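Long-range contacts in DUF3856 domain-containing protein (Chlorobium tepidum, PDB 2HR2), which is of unknown function but has a TPR-like alpha-alpha superhelix fold, consistent with a role in binding other proteins or peptides: residues A[106-111]-A[122-127]; A[6-11]-A[42-47]; A[100-105]-A[126-131]; A[25-30]-A[64-69]; A[75-80]-A[110-115]. All blocks are in the same frame, centred on the assembly; numbering follows the deposited sequence.

Interaction 1 of 5, residues A[106-111]-A[122-127]; sequences YSRALA and MPEFKK
A109 CA and E124 CA lie 5.3 Å apart where helices 106-111 and 122-127 pack nearly antiparallel, their axes 8.5 Å apart and inclined at 154°. The small A109 side chain, just CB, is directed toward the other helix and fills the middle of the contact. This CB sits over the centre of the F125 ring, 3.6 Å from the centroid, in a CH-pi contact. A109 CB also packs against E124 CB. Y106 CE1 lies at the edge of the F125 ring, 4.3 Å from F125 CE1. The L110 and F125 side chains cross at about a right angle, with L110 CD2 4.1 Å from F125 CZ. Such antiparallel helix pairs are the building units of an alpha-alpha superhelix. The helix 142-157 adds a further layer here, with A149 touching F125, and M145 and V148 touching Y106. The polar part lies at R108. Its chain runs extended from CG to NE, and R108 NH1 makes a salt bridge to E124 OE2 at 3.6 Å. The E124 chain bends at chi2 (-76°), which places CD close to R108 NH1. Guanidinium and carboxylate planes stand 80° apart. R108 NE is held separately by a salt bridge to D81.

Interaction 2 of 5, residues A[6-11]-A[42-47]; sequences KEVVGA and HTMPPE
E7 and M44 form the centre of this surface contact, with E7 CA and M44 CA 6.7 Å apart. E7 is on the helix 4-24. M44, modelled as selenomethionine, is in the loop that follows helix 27-41. The two side chains slide past each other in opposite directions. The polar end of E7 comes up mainly against carbon atoms, with T43 O also nearby. E7 OE1 lies 3.2 Å from M44 CA. The same oxygen is 3.3 Å from M44 CG, and P45 CD is a more distant neighbour. These are packing contacts, and no hydrogen bond links the two segments. The T43 hydroxyl is also close, with T43 OG1 3.8 Å from E7 CG. That hydroxyl hydrogen-bonds to I40 O, in the last turn of helix 27-41. Chi1 (69°) sets OG1 between the backbone N and the carbonyl carbon of T43, where it can reach back to I40 O. In the TPR-like superhelix this loop links helix 27-41 to helix 52-69, and the contact lays it against the first helix of the chain. An alanine in place of E7 would probably open a gap beside M44 CG and T43 OG1, and leave the T43-P45 backbone less covered. The apolar part is smaller and lies next to it. V8 CG2 packs against M44 SE at 3.8 Å, and the two side chains meet at about a right angle. E7 CB adds a contact to M44 CG at 3.9 Å.

Interaction 3 of 5, residues A[100-105]-A[126-131]; sequences LWISAV and KKVVEM
W101, I102 and V105 face M131 and V128 across an antiparallel helix pair of the TPR-like superhelix. The segments 100-105 and 126-131 run at 163° to each other, with their axes 9.6 Å apart. The tight part of the contact is centred on M131, modelled as selenomethionine. M131 is directed toward the other helix at CB and carries more buried area than any other residue here. I102 CG1 packs against M131 CE at 3.6 Å, and its chain slides past M131 in the opposite direction. V105 CG2 meets M131 SE at 3.8 Å. V105 CG1 and V128 CG2 touch at 3.7 Å, so V105 uses its two branches on different neighbours. I102 CG2 and V128 CG1 make a longer contact within this buried part, at 4.3 Å, and M145 of helix 142-157 packs against I102. Residues L84 of helix 73-90 and L93 of a loop close off this region, L84 against W101 and V105, L93 against W101 and M131. The F87 ring meets the W101 ring. The looser part is the solvent edge. There K127, an exposed residue, brings only the CG of its chain near V105 CG1, at 4.0 Å. Back in the interior, the M131 chain bends at chi3 (67°), which places CE over one face of the W101 indole. SE then forms an oblique Met-aromatic contact to the same ring. The M131 CE methyl lies 3.5 Å from the centroid of the W101 five-membered ring, 10° off its normal, in a CH-pi contact.

Interaction 4 of 5, residues A[25-30]-A[64-69]; sequences GEYDEA and AEALAG
Y27 lies against A66 and G69 in an apolar, partly buried contact between the start of helix 27-41 and the end of helix 52-69. The backbones come close, with Y27 CA and A66 CA 4.7 Å apart. Small residues on helix 52-69 allow this. The Y27 CB packs beside the A66 carbonyl, 3.5 Å from A66 O. G69 CA lies over one face of the Y27 ring, offset toward the rim, 4.0 Å from the centroid, in a CH-pi contact. A CB on G69 would collide with Y27 CD2, so the bare glycine surface makes room for the ring. G25 O lies over the opposite face, also offset toward the rim. Chi1 (-58°) sets CG of Y27 beside the backbone N; the ring lies between G25 O and G69 CA. This joins helix 27-41 to helix 52-69, consecutive helices of the TPR-like superhelix. G25 ends the preceding helix in a Schellman motif, and E26 sits at the N-cap position of helix 27-41. One turn further on, A30 CB touches A66 CB at 4.1 Å. L22 of helix 4-24 also touches A30 and A66. An alanine in place of Y27 would probably open a gap between G69 CA and G25 O. E65 has only a marginal role, as E65 O lies 4.5 Å from Y27 CD1.

Interaction 5 of 5, residues A[75-80]-A[110-115]; sequences EALHSA and LALDGL
L77 and A111 face each other where helices 75-80 and 110-114 pack nearly antiparallel, at 149° and 8.9 Å between axes. L77 CA and A111 CA are 5.4 Å apart. L77 CB meets A111 CB at 3.9 Å. Both residues are directed toward the opposing helix at CB. A76 CB touches A111 CB more distantly, at 4.3 Å. The rest of the contact depends on the fork of L77. Chi1 (180°) puts its CG anti to the backbone N, and chi2 (55°) then places CD1. L77 CD1 packs against L112 CD2 at 4.1 Å. L77 CD2 packs against L115 CD1 at 3.7 Å, and lies as close to L112 CD2 as CD1 does. The L77 side chain therefore lies in the groove between L112 and L115, and meets each of them at an oblique angle. This is apolar packing between helix 73-90 and helix 97-114, two neighbouring helices of the TPR-like superhelix. Further leucine packing comes from helix 52-69, where L67 touches A76. L112 also touches E120 and A121 of helix 118-134. The loop residue R117 touches both L77 and L112. L115 is exposed and follows the last helical residue, G114.

From the N terminus, interaction 2 closes a loop from helix 4-24 to the loop after helix 27-41. Interaction 4 opens inside that loop and closes later on helix 52-69, so the two cross without touching. Interaction 5 then joins helix 73-90 to helix 97-114, and packs against interaction 4 through A64 and L67. Interaction 3 opens before interaction 5 has closed, so these two cross as well. Interaction 1 shares L110 and A111 with interaction 5, and K126 and K127 with interaction 3. It lies within the span of interaction 3, and both tie helix 97-114 to helix 118-134. Interaction 2 lies far off, its centre about 33 Å from that of interaction 1.

Interaction 1 of 5, residues A[106-111]-A[122-127]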
# COMPACT_ATOMS: atom_id res chain seq x y z
N TYR A 106 0.93 6.73 2.89
CA TYR A 106 0.37 6.78 4.23
C TYR A 106 0.99 5.70 5.11
O TYR A 106 1.38 5.97 6.24
CB TYR A 106 -1.14 6.63 4.16
CG TYR A 106 -1.85 6.72 5.49
CD1 TYR A 106 -1.86 7.91 6.22
CD2 TYR A 106 -2.55 5.63 6.00
CE1 TYR A 106 -2.53 8.00 7.43
CE2 TYR A 106 -3.21 5.72 7.20
CZ TYR A 106 -3.20 6.90 7.91
OH TYR A 106 -3.88 6.98 9.11
N SER A 107 1.09 4.48 4.58
CA SER A 107 1.73 3.38 5.30
C SER A 107 3.18 3.73 5.66
O SER A 107 3.64 3.43 6.76
CB SER A 107 1.71 2.09 4.46
OG SER A 107 0.40 1.59 4.27
N ARG A 108 3.89 4.35 4.72
CA ARG A 108 5.27 4.75 4.95
C ARG A 108 5.37 5.76 6.08
O ARG A 108 6.27 5.67 6.91
CB ARG A 108 5.89 5.33 3.68
CG ARG A 108 7.36 5.67 3.85
CD ARG A 108 8.06 5.86 2.52
NE ARG A 108 9.51 5.86 2.72
CZ ARG A 108 10.24 6.91 3.06
NH1 ARG A 108 9.69 8.10 3.26
NH2 ARG A 108 11.54 6.76 3.21
N ALA A 109 4.45 6.71 6.10
CA ALA A 109 4.42 7.72 7.16
C ALA A 109 4.18 7.06 8.52
O ALA A 109 4.89 7.35 9.48
CB ALA A 109 3.35 8.75 6.88
N LEU A 110 3.20 6.16 8.59
CA LEU A 110 2.89 5.44 9.83
C LEU A 110 4.06 4.58 10.29
O LEU A 110 4.33 4.49 11.48
CB LEU A 110 1.67 4.53 9.66
CG LEU A 110 0.29 5.15 9.40
CD1 LEU A 110 -0.73 4.04 9.17
CD2 LEU A 110 -0.14 6.06 10.54
N ALA A 111 4.75 3.95 9.34
CA ALA A 111 5.89 3.10 9.65
C ALA A 111 7.06 3.91 10.20
O ALA A 111 7.63 3.55 11.23
CB ALA A 111 6.33 2.32 8.41
N MSE A 122 7.00 13.26 9.20
CA MSE A 122 6.26 14.52 9.00
C MSE A 122 6.05 14.91 7.54
O MSE A 122 4.91 15.10 7.12
CB MSE A 122 6.90 15.68 9.75
CG MSE A 122 6.23 16.04 11.05
SE MSE A 122 7.23 17.53 11.80
CE MSE A 122 6.01 18.34 12.87
N PRO A 123 7.14 15.08 6.77
CA PRO A 123 6.93 15.41 5.35
C PRO A 123 6.08 14.38 4.59
O PRO A 123 5.39 14.77 3.65
CB PRO A 123 8.35 15.50 4.78
CG PRO A 123 9.23 14.91 5.79
CD PRO A 123 8.57 15.05 7.11
N GLU A 124 6.11 13.11 4.98
CA GLU A 124 5.27 12.09 4.33
C GLU A 124 3.80 12.29 4.66
O GLU A 124 2.96 12.10 3.78
CB GLU A 124 5.72 10.67 4.68
CG GLU A 124 6.98 10.25 3.94
CD GLU A 124 6.74 9.90 2.47
OE1 GLU A 124 5.83 9.09 2.19
OE2 GLU A 124 7.48 10.39 1.59
N PHE A 125 3.49 12.66 5.90
CA PHE A 125 2.10 12.96 6.27
C PHE A 125 1.58 14.17 5.50
O PHE A 125 0.42 14.20 5.11
CB PHE A 125 1.93 13.20 7.78
CG PHE A 125 1.91 11.95 8.61
CD1 PHE A 125 0.88 11.04 8.49
CD2 PHE A 125 2.90 11.70 9.54
CE1 PHE A 125 0.84 9.88 9.26
CE2 PHE A 125 2.87 10.56 10.33
CZ PHE A 125 1.84 9.64 10.18
N LYS A 126 2.45 15.16 5.29
CA LYS A 126 2.09 16.34 4.50
C LYS A 126 1.80 15.91 3.05
O LYS A 126 0.85 16.39 2.44
CB LYS A 126 3.21 17.39 4.52
CG LYS A 126 2.83 18.75 3.94
CD LYS A 126 4.00 19.75 3.94
N LYS A 127 2.63 15.00 2.53
CA LYS A 127 2.49 14.49 1.16
C LYS A 127 1.15 13.77 0.97
O LYS A 127 0.55 13.86 -0.11
CB LYS A 127 3.67 13.56 0.82
CG LYS A 127 3.73 13.01 -0.62
CD LYS A 127 4.08 14.07 -1.66
CE LYS A 127 4.10 13.46 -3.07
NZ LYS A 127 4.44 14.46 -4.13

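Interaction 2 of 5, residues A[6-11]-A[42-47]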
# COMPACT_ATOMS: atom_id res chain seq x y z
N LYS A 6 -4.73 -20.46 -14.76
CA LYS A 6 -5.01 -20.92 -13.40
C LYS A 6 -4.25 -20.03 -12.40
O LYS A 6 -4.77 -19.68 -11.34
CB LYS A 6 -4.57 -22.37 -13.24
CG LYS A 6 -5.24 -23.14 -12.12
CD LYS A 6 -4.63 -24.55 -12.03
CE LYS A 6 -5.38 -25.47 -11.07
NZ LYS A 6 -5.35 -24.98 -9.68
N GLU A 7 -3.02 -19.66 -12.77
CA GLU A 7 -2.15 -18.84 -11.95
C GLU A 7 -2.56 -17.36 -11.96
O GLU A 7 -2.46 -16.68 -10.95
CB GLU A 7 -0.71 -19.01 -12.43
CG GLU A 7 -0.20 -20.48 -12.36
CD GLU A 7 0.84 -20.82 -13.43
OE1 GLU A 7 1.47 -19.90 -13.99
OE2 GLU A 7 1.03 -22.03 -13.72
N VAL A 8 -3.03 -16.87 -13.11
CA VAL A 8 -3.50 -15.49 -13.23
C VAL A 8 -4.71 -15.28 -12.34
O VAL A 8 -4.75 -14.32 -11.57
CB VAL A 8 -3.89 -15.13 -14.68
CG1 VAL A 8 -4.59 -13.78 -14.75
CG2 VAL A 8 -2.66 -15.14 -15.58
N VAL A 9 -5.68 -16.17 -12.44
CA VAL A 9 -6.90 -16.08 -11.63
C VAL A 9 -6.58 -16.34 -10.16
O VAL A 9 -7.12 -15.66 -9.29
CB VAL A 9 -8.00 -17.04 -12.13
CG1 VAL A 9 -9.21 -17.02 -11.21
CG2 VAL A 9 -8.43 -16.66 -13.54
N GLY A 10 -5.71 -17.30 -9.88
CA GLY A 10 -5.31 -17.61 -8.51
C GLY A 10 -4.73 -16.40 -7.79
O GLY A 10 -5.08 -16.12 -6.64
N ALA A 11 -3.86 -15.67 -8.49
CA ALA A 11 -3.22 -14.48 -7.94
C ALA A 11 -4.22 -13.35 -7.75
O ALA A 11 -4.21 -12.68 -6.71
CB ALA A 11 -2.08 -14.02 -8.85
N HIS A 42 4.56 -15.07 -9.52
CA HIS A 42 5.93 -15.37 -9.96
C HIS A 42 6.18 -16.83 -10.39
O HIS A 42 7.31 -17.18 -10.70
CB HIS A 42 6.94 -14.92 -8.90
CG HIS A 42 6.97 -13.43 -8.72
ND1 HIS A 42 6.58 -12.82 -7.55
CD2 HIS A 42 7.29 -12.43 -9.57
CE1 HIS A 42 6.68 -11.51 -7.68
NE2 HIS A 42 7.11 -11.25 -8.90
N THR A 43 5.13 -17.66 -10.41
CA THR A 43 5.26 -19.04 -10.90
C THR A 43 4.85 -19.14 -12.37
O THR A 43 4.88 -20.22 -12.95
CB THR A 43 4.36 -20.04 -10.11
OG1 THR A 43 2.98 -19.79 -10.40
CG2 THR A 43 4.61 -19.96 -8.62
N MSE A 44 4.45 -18.01 -12.96
CA MSE A 44 4.06 -17.99 -14.36
C MSE A 44 5.28 -18.03 -15.26
O MSE A 44 6.35 -17.55 -14.86
CB MSE A 44 3.30 -16.69 -14.68
CG MSE A 44 1.85 -16.67 -14.29
SE MSE A 44 1.05 -14.92 -14.68
CE MSE A 44 0.79 -14.24 -12.97
N PRO A 45 5.13 -18.58 -16.48
CA PRO A 45 6.26 -18.53 -17.40
C PRO A 45 6.45 -17.08 -17.86
O PRO A 45 5.48 -16.32 -17.85
CB PRO A 45 5.81 -19.43 -18.56
CG PRO A 45 4.32 -19.39 -18.51
CD PRO A 45 3.95 -19.23 -17.07
N PRO A 46 7.67 -16.69 -18.24
CA PRO A 46 7.89 -15.30 -18.66
C PRO A 46 7.13 -14.90 -19.93
O PRO A 46 6.76 -13.74 -20.08
CB PRO A 46 9.41 -15.24 -18.91
CG PRO A 46 9.80 -16.66 -19.20
CD PRO A 46 8.90 -17.50 -18.34
N GLU A 47 6.87 -15.87 -20.82
CA GLU A 47 6.16 -15.61 -22.08
C GLU A 47 4.63 -15.39 -21.95
O GLU A 47 3.97 -15.17 -22.97
CB GLU A 47 6.44 -16.74 -23.09

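Interaction 3 of 5, residues A[100-105]-A[126-131]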
# COMPACT_ATOMS: atom_id res chain seq x y z
N LEU A 100 -4.12 3.29 -4.28
CA LEU A 100 -3.07 2.46 -3.69
C LEU A 100 -1.76 3.24 -3.53
O LEU A 100 -0.98 2.94 -2.63
CB LEU A 100 -2.86 1.18 -4.51
CG LEU A 100 -4.03 0.18 -4.49
CD1 LEU A 100 -3.78 -0.98 -5.44
CD2 LEU A 100 -4.29 -0.34 -3.08
N TRP A 101 -1.51 4.22 -4.39
CA TRP A 101 -0.31 5.06 -4.28
C TRP A 101 -0.41 5.81 -2.95
O TRP A 101 0.51 5.75 -2.14
CB TRP A 101 -0.25 6.08 -5.43
CG TRP A 101 1.06 6.81 -5.60
CD1 TRP A 101 2.10 6.89 -4.71
CD2 TRP A 101 1.41 7.67 -6.69
NE1 TRP A 101 3.10 7.69 -5.22
CE2 TRP A 101 2.69 8.19 -6.43
CE3 TRP A 101 0.77 8.02 -7.89
CZ2 TRP A 101 3.35 9.04 -7.30
CZ3 TRP A 101 1.43 8.87 -8.76
CH2 TRP A 101 2.70 9.37 -8.46
N ILE A 102 -1.53 6.50 -2.74
CA ILE A 102 -1.78 7.26 -1.52
C ILE A 102 -1.66 6.37 -0.29
O ILE A 102 -1.07 6.76 0.71
CB ILE A 102 -3.16 7.98 -1.56
CG1 ILE A 102 -3.16 9.08 -2.63
CG2 ILE A 102 -3.50 8.60 -0.20
CD1 ILE A 102 -4.50 9.73 -2.87
N SER A 103 -2.22 5.17 -0.39
CA SER A 103 -2.15 4.19 0.69
C SER A 103 -0.71 3.87 1.07
O SER A 103 -0.37 3.82 2.26
CB SER A 103 -2.88 2.90 0.27
OG SER A 103 -2.69 1.86 1.21
N ALA A 104 0.14 3.64 0.07
CA ALA A 104 1.54 3.31 0.30
C ALA A 104 2.30 4.45 0.97
O ALA A 104 3.15 4.21 1.83
CB ALA A 104 2.21 2.94 -1.01
N VAL A 105 2.00 5.69 0.58
CA VAL A 105 2.64 6.87 1.17
C VAL A 105 2.20 7.00 2.63
O VAL A 105 3.02 7.31 3.50
CB VAL A 105 2.30 8.15 0.36
CG1 VAL A 105 2.88 9.40 1.00
CG2 VAL A 105 2.82 8.04 -1.06
N LYS A 126 2.45 15.16 5.29
CA LYS A 126 2.09 16.34 4.50
C LYS A 126 1.80 15.91 3.05
O LYS A 126 0.85 16.39 2.44
CB LYS A 126 3.21 17.39 4.52
CG LYS A 126 2.83 18.75 3.94
CD LYS A 126 4.00 19.75 3.94
N LYS A 127 2.63 15.00 2.53
CA LYS A 127 2.49 14.49 1.16
C LYS A 127 1.15 13.77 0.97
O LYS A 127 0.55 13.86 -0.11
CB LYS A 127 3.67 13.56 0.82
CG LYS A 127 3.73 13.01 -0.62
CD LYS A 127 4.08 14.07 -1.66
CE LYS A 127 4.10 13.46 -3.07
NZ LYS A 127 4.44 14.46 -4.13
N VAL A 128 0.70 13.05 1.99
CA VAL A 128 -0.58 12.35 1.93
C VAL A 128 -1.71 13.36 1.72
O VAL A 128 -2.56 13.17 0.85
CB VAL A 128 -0.87 11.49 3.20
CG1 VAL A 128 -2.29 10.95 3.19
CG2 VAL A 128 0.11 10.34 3.30
N VAL A 129 -1.70 14.44 2.50
CA VAL A 129 -2.72 15.47 2.39
C VAL A 129 -2.66 16.14 1.02
O VAL A 129 -3.69 16.36 0.39
CB VAL A 129 -2.61 16.53 3.51
CG1 VAL A 129 -3.65 17.63 3.32
CG2 VAL A 129 -2.77 15.88 4.88
N GLU A 130 -1.45 16.46 0.56
CA GLU A 130 -1.26 17.10 -0.75
C GLU A 130 -1.79 16.24 -1.90
O GLU A 130 -2.43 16.75 -2.81
CB GLU A 130 0.21 17.48 -0.97
CG GLU A 130 0.67 18.66 -0.11
CD GLU A 130 2.16 18.98 -0.26
OE1 GLU A 130 2.98 18.04 -0.32
OE2 GLU A 130 2.52 20.18 -0.28
N MSE A 131 -1.54 14.94 -1.84
CA MSE A 131 -2.02 14.02 -2.88
C MSE A 131 -3.53 13.88 -2.90
O MSE A 131 -4.13 13.77 -3.96
CB MSE A 131 -1.36 12.65 -2.74
CG MSE A 131 0.12 12.67 -3.07
SE MSE A 131 1.02 11.03 -2.60
CE MSE A 131 0.19 9.81 -3.87

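Interaction 4 of 5, residues A[25-30]-A[64-69]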
# COMPACT_ATOMS: atom_id res chain seq x y z
N GLY A 25 -10.24 -5.45 8.83
CA GLY A 25 -9.28 -5.41 9.93
C GLY A 25 -8.60 -6.73 10.23
O GLY A 25 -7.98 -6.89 11.28
N GLU A 26 -8.71 -7.70 9.32
CA GLU A 26 -8.05 -8.99 9.46
C GLU A 26 -6.67 -8.87 8.83
O GLU A 26 -6.41 -9.44 7.77
CB GLU A 26 -8.85 -10.09 8.76
CG GLU A 26 -10.24 -10.31 9.32
CD GLU A 26 -10.95 -11.48 8.66
OE1 GLU A 26 -10.28 -12.35 8.06
OE2 GLU A 26 -12.19 -11.54 8.77
N TYR A 27 -5.79 -8.14 9.50
CA TYR A 27 -4.46 -7.84 8.95
C TYR A 27 -3.53 -9.05 8.81
O TYR A 27 -2.76 -9.12 7.86
CB TYR A 27 -3.79 -6.73 9.75
CG TYR A 27 -4.59 -5.45 9.80
CD1 TYR A 27 -5.02 -4.84 8.63
CD2 TYR A 27 -4.90 -4.84 11.01
CE1 TYR A 27 -5.76 -3.66 8.66
CE2 TYR A 27 -5.63 -3.66 11.05
CZ TYR A 27 -6.06 -3.08 9.87
OH TYR A 27 -6.78 -1.91 9.89
N ASP A 28 -3.60 -9.98 9.76
CA ASP A 28 -2.79 -11.21 9.69
C ASP A 28 -3.10 -11.98 8.41
O ASP A 28 -2.19 -12.40 7.70
CB ASP A 28 -3.08 -12.14 10.88
CG ASP A 28 -2.55 -11.61 12.21
OD1 ASP A 28 -1.38 -11.16 12.27
OD2 ASP A 28 -3.28 -11.67 13.23
N GLU A 29 -4.38 -12.16 8.12
CA GLU A 29 -4.82 -12.90 6.93
C GLU A 29 -4.50 -12.13 5.66
O GLU A 29 -4.09 -12.71 4.66
CB GLU A 29 -6.32 -13.22 6.96
CG GLU A 29 -6.76 -14.25 8.01
CD GLU A 29 -6.74 -13.70 9.44
OE1 GLU A 29 -6.42 -12.50 9.63
OE2 GLU A 29 -7.04 -14.48 10.38
N ALA A 30 -4.70 -10.81 5.70
CA ALA A 30 -4.44 -9.95 4.56
C ALA A 30 -2.97 -10.00 4.15
O ALA A 30 -2.65 -10.06 2.96
CB ALA A 30 -4.85 -8.52 4.88
N ALA A 64 1.84 -3.52 2.99
CA ALA A 64 2.30 -2.43 3.85
C ALA A 64 1.19 -1.96 4.79
O ALA A 64 1.44 -1.70 5.96
CB ALA A 64 2.81 -1.26 3.01
N GLU A 65 -0.03 -1.85 4.26
CA GLU A 65 -1.18 -1.45 5.07
C GLU A 65 -1.45 -2.47 6.17
O GLU A 65 -1.73 -2.09 7.31
CB GLU A 65 -2.43 -1.28 4.20
CG GLU A 65 -3.70 -0.94 5.00
CD GLU A 65 -4.96 -0.75 4.14
OE1 GLU A 65 -4.85 -0.62 2.89
OE2 GLU A 65 -6.06 -0.72 4.73
N ALA A 66 -1.38 -3.75 5.83
CA ALA A 66 -1.62 -4.82 6.80
C ALA A 66 -0.57 -4.82 7.90
O ALA A 66 -0.90 -4.90 9.08
CB ALA A 66 -1.66 -6.17 6.11
N LEU A 67 0.70 -4.74 7.50
CA LEU A 67 1.80 -4.73 8.45
C LEU A 67 1.78 -3.50 9.36
O LEU A 67 2.16 -3.58 10.54
CB LEU A 67 3.13 -4.82 7.71
CG LEU A 67 3.38 -6.16 7.01
CD1 LEU A 67 4.55 -6.05 6.04
CD2 LEU A 67 3.62 -7.28 8.01
N ALA A 68 1.34 -2.37 8.82
CA ALA A 68 1.20 -1.15 9.60
C ALA A 68 0.12 -1.37 10.66
O ALA A 68 0.28 -0.97 11.81
CB ALA A 68 0.83 0.02 8.70
N GLY A 69 -0.97 -2.02 10.24
CA GLY A 69 -2.07 -2.35 11.14
C GLY A 69 -1.64 -3.25 12.29
O GLY A 69 -2.12 -3.09 13.42

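Interaction 5 of 5, residues A[75-80]-A[110-115]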
# COMPACT_ATOMS: atom_id res chain seq x y z
N GLU A 75 8.96 -4.17 8.69
CA GLU A 75 8.52 -4.87 7.49
C GLU A 75 7.57 -4.03 6.65
O GLU A 75 7.59 -4.10 5.42
CB GLU A 75 7.86 -6.21 7.84
CG GLU A 75 8.79 -7.22 8.52
CD GLU A 75 8.11 -8.54 8.86
OE1 GLU A 75 6.92 -8.74 8.49
OE2 GLU A 75 8.77 -9.40 9.50
N ALA A 76 6.74 -3.24 7.31
CA ALA A 76 5.79 -2.35 6.63
C ALA A 76 6.52 -1.31 5.79
O ALA A 76 6.16 -1.08 4.63
CB ALA A 76 4.87 -1.66 7.64
N LEU A 77 7.54 -0.70 6.37
CA LEU A 77 8.34 0.31 5.69
C LEU A 77 8.95 -0.24 4.41
O LEU A 77 8.89 0.41 3.36
CB LEU A 77 9.44 0.82 6.61
CG LEU A 77 10.39 1.90 6.06
CD1 LEU A 77 9.62 3.10 5.56
CD2 LEU A 77 11.36 2.32 7.14
N HIS A 78 9.52 -1.44 4.49
CA HIS A 78 10.15 -2.06 3.32
C HIS A 78 9.15 -2.42 2.23
O HIS A 78 9.44 -2.26 1.05
CB HIS A 78 11.08 -3.21 3.72
CG HIS A 78 12.40 -2.72 4.22
ND1 HIS A 78 13.47 -2.46 3.38
CD2 HIS A 78 12.81 -2.37 5.46
CE1 HIS A 78 14.48 -2.01 4.09
NE2 HIS A 78 14.11 -1.94 5.36
N SER A 79 7.96 -2.86 2.62
CA SER A 79 6.94 -3.19 1.65
C SER A 79 6.43 -1.92 0.96
O SER A 79 6.26 -1.90 -0.25
CB SER A 79 5.80 -3.95 2.30
OG SER A 79 4.90 -4.42 1.31
N ALA A 80 6.22 -0.86 1.74
CA ALA A 80 5.77 0.42 1.17
C ALA A 80 6.80 0.99 0.20
O ALA A 80 6.44 1.49 -0.86
CB ALA A 80 5.46 1.41 2.27
N LEU A 110 3.20 6.16 8.59
CA LEU A 110 2.89 5.44 9.83
C LEU A 110 4.06 4.58 10.29
O LEU A 110 4.33 4.49 11.48
CB LEU A 110 1.67 4.53 9.66
CG LEU A 110 0.29 5.15 9.40
CD1 LEU A 110 -0.73 4.04 9.17
CD2 LEU A 110 -0.14 6.06 10.54
N ALA A 111 4.75 3.95 9.34
CA ALA A 111 5.89 3.10 9.65
C ALA A 111 7.06 3.91 10.20
O ALA A 111 7.63 3.55 11.23
CB ALA A 111 6.33 2.32 8.41
N LEU A 112 7.40 5.00 9.52
CA LEU A 112 8.48 5.88 9.98
C LEU A 112 8.17 6.42 11.36
O LEU A 112 9.06 6.50 12.21
CB LEU A 112 8.67 7.04 9.01
CG LEU A 112 9.27 6.70 7.64
CD1 LEU A 112 9.07 7.84 6.66
CD2 LEU A 112 10.75 6.34 7.78
N ASP A 113 6.92 6.79 11.59
CA ASP A 113 6.48 7.33 12.87
C ASP A 113 6.59 6.25 13.95
O ASP A 113 7.09 6.51 15.05
CB ASP A 113 5.04 7.84 12.74
CG ASP A 113 4.57 8.61 13.95
OD1 ASP A 113 5.38 8.90 14.86
OD2 ASP A 113 3.36 8.94 13.99
N GLY A 114 6.14 5.04 13.62
CA GLY A 114 6.22 3.90 14.54
C GLY A 114 7.64 3.50 14.92
O GLY A 114 7.86 2.95 16.00
N LEU A 115 8.59 3.76 14.03
CA LEU A 115 10.00 3.46 14.27
C LEU A 115 10.73 4.60 14.99
O LEU A 115 11.94 4.52 15.22
CB LEU A 115 10.70 3.15 12.95
CG LEU A 115 10.23 1.88 12.22
CD1 LEU A 115 10.74 1.87 10.79
CD2 LEU A 115 10.67 0.63 12.97